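Long-range contacts in flavin-dependent monooxygenase, oxygenase subunit HsaA (Mycobacterium tuberculosis, PDB 3AFF), which probably catalyses the flavin-dependent ortho-hydroxylation of the steroid-derived phenol 3-HSA during cholesterol breakdown, using reduced FMN and molecular oxygen: residues Phe166-Ile171 with Leu208-Met213; Gly131-Asn136 with Val202-Phe207. All blocks are in the same frame, centred on the assembly; numbering follows the deposited sequence.

Contact 1. Residues Phe166-Ile171 with Leu208-Met213; sequences FGSFLI and LSYKAM
Phe-166 and Tyr-210 lie side by side where the short strand 207-209 pairs antiparallel with strand 162-172, in the beta domain of an acyl-CoA dehydrogenase-like fold, and runs straight into helix 210-214. CD2 of Phe-166 sits over one face of the tyrosine ring, offset toward its rim, and CE2 of Phe-166 approaches CE2 of Tyr-210 to 3.6 Å; the two planes are inclined at 56°. Ser-168 and Leu-208 form a hydrogen-bonded pair, Ser-168 N donating to Leu-208 O and Leu-208 N to Ser-168 O (2.9 Å). At the neighbouring non-hydrogen-bonded pair Gly-167 has no side chain, and its CA approaches Leu-208 O to 3.3 Å in a CA-H...O contact, with the CA atoms of Gly-167 and Ser-209 4.1 Å apart. Tyr-210 N then gives a nearly straight bond, 172° at the hydrogen, to Phe-166 O, tying the first turn of the helix to the strand. Within this packed part, buried polar atoms are met by water: one water joins Ser-168 OG to Leu-208 O, and another lies 2.6 Å from Tyr-210 OH and 2.9 Å from Ser-168 OG. On the face carrying Ser-168 and Leu-208, His-95 of helix 80-96 covers both, and Tyr-210 comes near Tyr-120, a likely FMN-binding residue.

The side toward partly exposed Ser-209 and exposed Lys-211 is looser. A water probably donates to Phe-166 O there. Ser-209, its OG anti to the backbone N (chi1 177°), is the N-cap: OG bonds to Asp-165 and also accepts from Lys-211 N at 3.2 Å.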
loop_
_atom_site.group_PDB
_atom_site.type_symbol
_atom_site.label_atom_id
_atom_site.label_comp_id
_atom_site.label_asym_id
_atom_site.label_seq_id
_atom_site.Cartn_x
_atom_site.Cartn_y
_atom_site.Cartn_z
ATOM N N PHE A 166 30.943 19.389 32.255
ATOM C CA PHE A 166 31.455 19.094 30.904
ATOM C C PHE A 166 31.354 20.405 30.085
ATOM O O PHE A 166 30.307 21.095 30.118
ATOM C CB PHE A 166 30.646 17.989 30.203
ATOM C CG PHE A 166 31.291 17.499 28.951
ATOM C CD1 PHE A 166 32.017 16.292 28.963
ATOM C CD2 PHE A 166 31.239 18.243 27.777
ATOM C CE1 PHE A 166 32.660 15.865 27.799
ATOM C CE2 PHE A 166 31.888 17.846 26.605
ATOM C CZ PHE A 166 32.622 16.622 26.648
ATOM N N GLY A 167 32.418 20.742 29.369
ATOM C CA GLY A 167 32.403 21.985 28.617
ATOM C C GLY A 167 33.652 22.184 27.845
ATOM O O GLY A 167 34.255 21.226 27.444
ATOM N N SER A 168 34.006 23.443 27.593
ATOM C CA SER A 168 35.197 23.798 26.817
ATOM C C SER A 168 36.120 24.669 27.685
ATOM O O SER A 168 35.667 25.626 28.354
ATOM C CB SER A 168 34.851 24.578 25.524
ATOM O OG SER A 168 33.610 24.153 24.944
ATOM N N PHE A 169 37.410 24.333 27.614
ATOM C CA PHE A 169 38.496 25.025 28.248
ATOM C C PHE A 169 39.149 25.819 27.162
ATOM O O PHE A 169 39.470 25.280 26.091
ATOM C CB PHE A 169 39.525 24.000 28.858
ATOM C CG PHE A 169 38.923 23.100 29.878
ATOM C CD1 PHE A 169 38.891 23.453 31.211
ATOM C CD2 PHE A 169 38.352 21.871 29.482
ATOM C CE1 PHE A 169 38.328 22.607 32.193
ATOM C CE2 PHE A 169 37.748 21.016 30.431
ATOM C CZ PHE A 169 37.768 21.366 31.819
ATOM N N LEU A 170 39.336 27.110 27.427
ATOM C CA LEU A 170 40.018 28.056 26.495
ATOM C C LEU A 170 41.485 28.225 26.866
ATOM O O LEU A 170 41.781 28.596 27.989
ATOM C CB LEU A 170 39.336 29.442 26.561
ATOM C CG LEU A 170 39.928 30.600 25.746
ATOM C CD1 LEU A 170 39.902 30.300 24.192
ATOM C CD2 LEU A 170 39.101 31.764 26.097
ATOM N N ILE A 171 42.415 27.972 25.963
ATOM C CA ILE A 171 43.817 27.835 26.414
ATOM C C ILE A 171 44.644 28.549 25.374
ATOM O O ILE A 171 44.362 28.364 24.179
ATOM C CB ILE A 171 44.247 26.353 26.477
ATOM C CG1 ILE A 171 43.461 25.614 27.569
ATOM C CG2 ILE A 171 45.698 26.220 26.795
ATOM C CD1 ILE A 171 43.893 24.131 27.770
ATOM N N LEU A 208 33.786 27.059 29.978
ATOM C CA LEU A 208 32.376 27.352 29.814
ATOM C C LEU A 208 31.639 26.008 29.672
ATOM O O LEU A 208 31.952 25.218 28.754
ATOM C CB LEU A 208 32.127 28.239 28.569
ATOM C CG LEU A 208 30.640 28.414 28.214
ATOM C CD1 LEU A 208 29.944 29.152 29.338
ATOM C CD2 LEU A 208 30.436 29.142 26.894
ATOM N N SER A 209 30.696 25.773 30.589
ATOM C CA SER A 209 29.914 24.545 30.662
ATOM C C SER A 209 28.846 24.489 29.544
ATOM O O SER A 209 28.260 25.521 29.165
ATOM C CB SER A 209 29.251 24.557 32.028
ATOM O OG SER A 209 28.392 23.457 32.237
ATOM N N TYR A 210 28.610 23.295 29.031
ATOM C CA TYR A 210 27.518 23.042 28.063
ATOM C C TYR A 210 26.184 23.307 28.754
ATOM O O TYR A 210 25.253 23.807 28.107
ATOM C CB TYR A 210 27.571 21.597 27.593
ATOM C CG TYR A 210 28.562 21.330 26.491
ATOM C CD1 TYR A 210 29.483 22.320 26.088
ATOM C CD2 TYR A 210 28.569 20.105 25.817
ATOM C CE1 TYR A 210 30.388 22.094 25.060
ATOM C CE2 TYR A 210 29.530 19.862 24.748
ATOM C CZ TYR A 210 30.415 20.849 24.420
ATOM O OH TYR A 210 31.330 20.682 23.425
ATOM N N LYS A 211 26.105 23.062 30.080
ATOM C CA LYS A 211 24.884 23.299 30.794
ATOM C C LYS A 211 24.516 24.817 30.739
ATOM O O LYS A 211 23.390 25.211 30.347
ATOM C CB LYS A 211 25.018 22.758 32.196
ATOM C CG LYS A 211 23.784 23.073 33.059
ATOM C CD LYS A 211 23.984 22.820 34.561
ATOM C CE LYS A 211 22.601 22.629 35.247
ATOM N NZ LYS A 211 21.708 21.608 34.467
ATOM N N ALA A 212 25.494 25.661 31.074
ATOM C CA ALA A 212 25.361 27.100 31.068
ATOM C C ALA A 212 25.007 27.684 29.712
ATOM O O ALA A 212 24.170 28.590 29.605
ATOM C CB ALA A 212 26.686 27.777 31.657
ATOM N N MET A 213 25.667 27.215 28.666
ATOM C CA MET A 213 25.323 27.618 27.312
ATOM C C MET A 213 23.821 27.259 27.034
ATOM O O MET A 213 22.986 28.131 26.645
ATOM C CB MET A 213 26.334 26.924 26.397
ATOM C CG MET A 213 26.303 27.158 24.925
ATOM S SD MET A 213 28.036 26.978 24.364
ATOM C CE MET A 213 28.338 25.260 24.955
HETATM O O HOH W 1 27.672 20.440 31.029
HETATM O O HOH W 2 33.613 21.351 24.415
HETATM O O HOH W 3 31.425 25.479 26.083
#

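Contact 2. Residues Gly131-Asn136 with Val202-Phe207; sequences GGYLVN and VPRHRF
Tyr-133 turns its CG anti to its own carbonyl carbon (chi1 -50°), and Phe-207 places its CG anti to the backbone N (chi1 168°); with these torsions the two side chains cross at about a right angle, while their ring planes are inclined at 54°. The meeting point is an antiparallel pairing of strands 132-142 and 200-203 in the beta domain of this acyl-CoA dehydrogenase-like fold, just before the chain leaves strand 200-203 through a 3-10 turn. CE2 of Tyr-133 touches CB of Phe-207 at 3.6 Å. Phe-169 of strand 162-172 meets both rings, edge-to-face with Tyr-133.

Tyr-133 and Val-202 are a hydrogen-bonded pair. Val-202 N gives a nearly straight bond to Tyr-133 O (2.8 Å), whereas the return bond from Tyr-133 N to Val-202 O is clearly bent. The backbones draw closest at the adjoining non-hydrogen-bonded pair, Gly-132 with Pro-203, where Gly-132, having no side chain, lets its CA make a CA-H...O contact of 3.3 Å with Val-202 O. On the inner side, CG2 of Val-135 meets CG2 of Val-202 at 3.8 Å, and Ile-171 also packs on Val-202.

Arg-204 covers the outer end. Its CG lies 3.8 Å from Tyr-133 OH, and its chain folds back and carries the guanidinium beside Gly-131 and Gly-132, almost perpendicular to the tyrosine ring. No direct bond joins the guanidinium to this backbone; instead NH1 donates to two waters in the guanidinium plane, one accepting also from Gly-131 N, the other donating to Gly-132 O.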
loop_
_atom_site.group_PDB
_atom_site.type_symbol
_atom_site.label_atom_id
_atom_site.label_comp_id
_atom_site.label_asym_id
_atom_site.label_seq_id
_atom_site.Cartn_x
_atom_site.Cartn_y
_atom_site.Cartn_z
ATOM N N GLY A 131 41.688 27.664 42.251
ATOM C CA GLY A 131 41.661 28.796 41.278
ATOM C C GLY A 131 41.138 28.452 39.873
ATOM O O GLY A 131 41.066 29.324 39.024
ATOM N N GLY A 132 40.834 27.169 39.621
ATOM C CA GLY A 132 40.567 26.647 38.254
ATOM C C GLY A 132 40.804 25.142 38.103
ATOM O O GLY A 132 40.337 24.352 38.918
ATOM N N TYR A 133 41.527 24.763 37.064
ATOM C CA TYR A 133 41.569 23.360 36.604
ATOM C C TYR A 133 42.955 23.101 36.132
ATOM O O TYR A 133 43.597 23.997 35.620
ATOM C CB TYR A 133 40.652 23.141 35.385
ATOM C CG TYR A 133 39.284 23.685 35.647
ATOM C CD1 TYR A 133 38.365 22.949 36.408
ATOM C CD2 TYR A 133 38.900 24.937 35.145
ATOM C CE1 TYR A 133 37.094 23.442 36.688
ATOM C CE2 TYR A 133 37.579 25.460 35.412
ATOM C CZ TYR A 133 36.716 24.720 36.177
ATOM O OH TYR A 133 35.467 25.206 36.470
ATOM N N LEU A 134 43.409 21.874 36.351
ATOM C CA LEU A 134 44.609 21.392 35.739
ATOM C C LEU A 134 44.122 20.504 34.566
ATOM O O LEU A 134 43.414 19.503 34.776
ATOM C CB LEU A 134 45.454 20.614 36.788
ATOM C CG LEU A 134 46.904 20.293 36.352
ATOM C CD1 LEU A 134 47.785 21.587 36.236
ATOM C CD2 LEU A 134 47.489 19.371 37.389
ATOM N N VAL A 135 44.534 20.873 33.349
ATOM C CA VAL A 135 44.043 20.234 32.130
ATOM C C VAL A 135 45.134 19.383 31.468
ATOM O O VAL A 135 46.311 19.780 31.420
ATOM C CB VAL A 135 43.432 21.250 31.119
ATOM C CG1 VAL A 135 43.012 20.520 29.774
ATOM C CG2 VAL A 135 42.167 21.972 31.759
ATOM N N ASN A 136 44.713 18.207 31.012
ATOM C CA ASN A 136 45.604 17.239 30.390
ATOM C C ASN A 136 44.853 16.561 29.297
ATOM O O ASN A 136 43.697 16.206 29.481
ATOM C CB ASN A 136 46.105 16.185 31.396
ATOM C CG ASN A 136 47.292 16.682 32.199
ATOM O OD1 ASN A 136 48.400 16.841 31.666
ATOM N ND2 ASN A 136 47.063 17.001 33.458
ATOM N N VAL A 202 44.138 26.282 34.005
ATOM C CA VAL A 202 43.093 27.087 33.330
ATOM C C VAL A 202 42.253 27.702 34.399
ATOM O O VAL A 202 41.649 27.007 35.202
ATOM C CB VAL A 202 42.241 26.242 32.289
ATOM C CG1 VAL A 202 41.267 27.135 31.561
ATOM C CG2 VAL A 202 43.188 25.603 31.241
ATOM N N PRO A 203 42.183 29.032 34.434
ATOM C CA PRO A 203 41.329 29.631 35.460
ATOM C C PRO A 203 39.801 29.444 35.193
ATOM O O PRO A 203 39.396 29.186 34.058
ATOM C CB PRO A 203 41.772 31.107 35.447
ATOM C CG PRO A 203 42.231 31.364 33.977
ATOM C CD PRO A 203 42.878 30.019 33.593
ATOM N N ARG A 204 38.968 29.573 36.225
ATOM C CA ARG A 204 37.519 29.376 36.056
ATOM C C ARG A 204 36.809 30.181 34.955
ATOM O O ARG A 204 35.836 29.691 34.344
ATOM C CB ARG A 204 36.774 29.472 37.403
ATOM C CG ARG A 204 37.022 28.182 38.268
ATOM C CD ARG A 204 36.069 28.034 39.377
ATOM N NE ARG A 204 36.173 29.142 40.352
ATOM C CZ ARG A 204 36.922 29.057 41.451
ATOM N NH1 ARG A 204 37.629 27.953 41.686
ATOM N NH2 ARG A 204 36.953 30.047 42.307
ATOM N N HIS A 205 37.282 31.386 34.683
ATOM C CA HIS A 205 36.652 32.220 33.705
ATOM C C HIS A 205 37.003 31.725 32.304
ATOM O O HIS A 205 36.412 32.206 31.323
ATOM C CB HIS A 205 36.980 33.739 33.871
ATOM C CG HIS A 205 38.438 34.056 33.734
ATOM N ND1 HIS A 205 39.339 33.872 34.764
ATOM C CD2 HIS A 205 39.161 34.475 32.676
ATOM C CE1 HIS A 205 40.550 34.183 34.352
ATOM N NE2 HIS A 205 40.472 34.541 33.086
ATOM N N ARG A 206 37.947 30.766 32.208
ATOM C CA ARG A 206 38.234 30.206 30.902
ATOM C C ARG A 206 37.740 28.757 30.699
ATOM O O ARG A 206 38.263 28.025 29.907
ATOM C CB ARG A 206 39.704 30.396 30.536
ATOM C CG ARG A 206 40.082 31.837 30.160
ATOM C CD ARG A 206 41.362 31.927 29.336
ATOM N NE ARG A 206 42.527 32.155 30.195
ATOM C CZ ARG A 206 43.529 31.286 30.401
ATOM N NH1 ARG A 206 43.534 30.084 29.796
ATOM N NH2 ARG A 206 44.527 31.588 31.261
ATOM N N PHE A 207 36.700 28.395 31.408
ATOM C CA PHE A 207 35.946 27.199 31.132
ATOM C C PHE A 207 34.508 27.634 30.962
ATOM O O PHE A 207 34.035 28.387 31.804
ATOM C CB PHE A 207 35.951 26.269 32.346
ATOM C CG PHE A 207 34.963 25.114 32.263
ATOM C CD1 PHE A 207 35.239 23.996 31.437
ATOM C CD2 PHE A 207 33.834 25.071 33.074
ATOM C CE1 PHE A 207 34.369 22.896 31.351
ATOM C CE2 PHE A 207 32.938 23.972 32.998
ATOM C CZ PHE A 207 33.236 22.874 32.157
HETATM O O HOH W 4 39.358 28.052 44.049
HETATM O O HOH W 5 37.919 25.461 40.484
HETATM O O HOH W 6 33.918 27.500 35.798
#

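Overall arrangement
Contacts 1 and 2 have centres about 11 Å apart and belong to one mixed sheet in the beta domain, on the same side of the chain's centre. In chain order the segments alternate: 131-136, 166-171, 202-207, 208-213. Strands 132-142 and 162-172 are thus each met by one of two consecutive short strands, 200-203 and 207-209, joined by the turn at 204-206. The contacts also touch directly: Leu-170 N probably bonds to Arg-206 O (2.9 Å), and Gly-167 CA packs on Phe-207 CE1 (3.5 Å). Contact 2 is centred about 23 Å and contact 1 about 16 Å from the chain's centre, so the chain runs inward from 202-207 to helix 210-214, near the probable FMN-binding residue Tyr-120.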